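Local coordinates for fructokinase (Xylella fastidiosa Temecula1, PDB 3LJS) that catalyses the ATP-dependent phosphorylation of fructose, as a sugar kinase of the PfkB family, at the interface of chains A and B. Sequence-based numbering; all coordinates share one arbitrary frame. Chains: chain A/B, Fructokinase.

The interface of chains A and B. Residues chain A 32-34, 309; chain B 28-29.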
# COMPACT_ATOMS: atom_id res chain seq x y z
N LEU A 32 -11.15 4.76 -4.40
CA LEU A 32 -11.87 5.40 -3.31
C LEU A 32 -11.51 4.81 -1.95
O LEU A 32 -11.47 3.59 -1.78
CB LEU A 32 -13.38 5.29 -3.55
CG LEU A 32 -14.06 6.35 -4.42
CD1 LEU A 32 -13.09 6.96 -5.41
CD2 LEU A 32 -15.25 5.71 -5.14
N GLN A 33 -11.25 5.69 -1.00
CA GLN A 33 -10.87 5.31 0.36
C GLN A 33 -12.08 5.00 1.24
O GLN A 33 -12.94 5.85 1.44
CB GLN A 33 -10.07 6.44 0.99
CG GLN A 33 -9.71 6.25 2.44
CD GLN A 33 -9.18 7.52 3.07
OE1 GLN A 33 -9.90 8.51 3.19
NE2 GLN A 33 -7.91 7.50 3.46
N CYS A 34 -12.12 3.78 1.77
CA CYS A 34 -13.21 3.35 2.65
C CYS A 34 -12.68 2.63 3.89
O CYS A 34 -11.77 1.80 3.80
CB CYS A 34 -14.16 2.40 1.91
SG CYS A 34 -15.13 3.20 0.63
N ARG A 309 -20.39 -1.33 -1.05
CA ARG A 309 -19.92 -0.94 -2.38
C ARG A 309 -18.62 -1.72 -2.62
O ARG A 309 -17.60 -1.42 -2.01
CB ARG A 309 -19.64 0.56 -2.43
CG ARG A 309 -20.03 1.19 -3.76
CD ARG A 309 -18.99 2.15 -4.32
NE ARG A 309 -19.03 3.47 -3.71
CZ ARG A 309 -18.84 4.60 -4.39
NH1 ARG A 309 -18.59 4.56 -5.69
NH2 ARG A 309 -18.88 5.77 -3.77
N PRO B 28 -16.49 9.13 -0.35
CA PRO B 28 -15.14 8.66 -0.02
C PRO B 28 -14.07 9.42 -0.80
O PRO B 28 -14.20 9.67 -1.99
CB PRO B 28 -15.20 7.18 -0.40
CG PRO B 28 -16.20 7.14 -1.51
CD PRO B 28 -17.28 8.06 -0.98
N ARG B 29 -13.01 9.81 -0.09
CA ARG B 29 -11.89 10.53 -0.70
C ARG B 29 -11.34 9.69 -1.85
O ARG B 29 -11.31 8.46 -1.77
CB ARG B 29 -10.82 10.78 0.37
CG ARG B 29 -9.39 10.82 -0.16
CD ARG B 29 -9.00 12.17 -0.72
NE ARG B 29 -8.71 13.14 0.34
CZ ARG B 29 -9.55 14.10 0.73
NH1 ARG B 29 -10.74 14.23 0.16
NH2 ARG B 29 -9.19 14.93 1.70
O HOH W 1 -12.61 8.52 2.15
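A:Gln33, within strand 30-36 of chain A, meets the loop residue B:Arg29 main chain to main chain: the amide N of A:Gln33 donates to the carbonyl O of B:Arg29 over 2.9 Å, nearly straight at the hydrogen (174°). Water 1 completes the pairing, lying 2.6 Å from the amide N of B:Arg29 and 2.8 Å from the carbonyl O of A:Gln33. The same water sits 2.9 Å from OE1, the side-chain amide oxygen of A:Gln33. With CG anti to the backbone N (chi1 175°) and the chain extended beyond it, the glutamine runs alongside B:Arg29, both pointing the same way, and OE1 comes 3.7 Å from CB of the arginine. The amide and guanidinium planes are 22° apart, but contact is made through the arginine's aliphatic stem. B:Pro28 presses its ring edge between several chain A groups. Its CG touches CG of A:Leu32 at 3.7 Å, the two side chains crossing at a slant, while CB faces SG of A:Cys34 at 4.1 Å. A:Arg309 reaches in tip to tip, roughly at right angles to the leucine's approach, its guanidinium NH2 lying 3.8 Å from CG of B:Pro28, a packing contact. The patch thus joins a paired backbone, a bridging water and an inserted proline ring; repeated by two-fold symmetry, it helps hold the two copies together in the deposited dimer, which is plausibly the biological one.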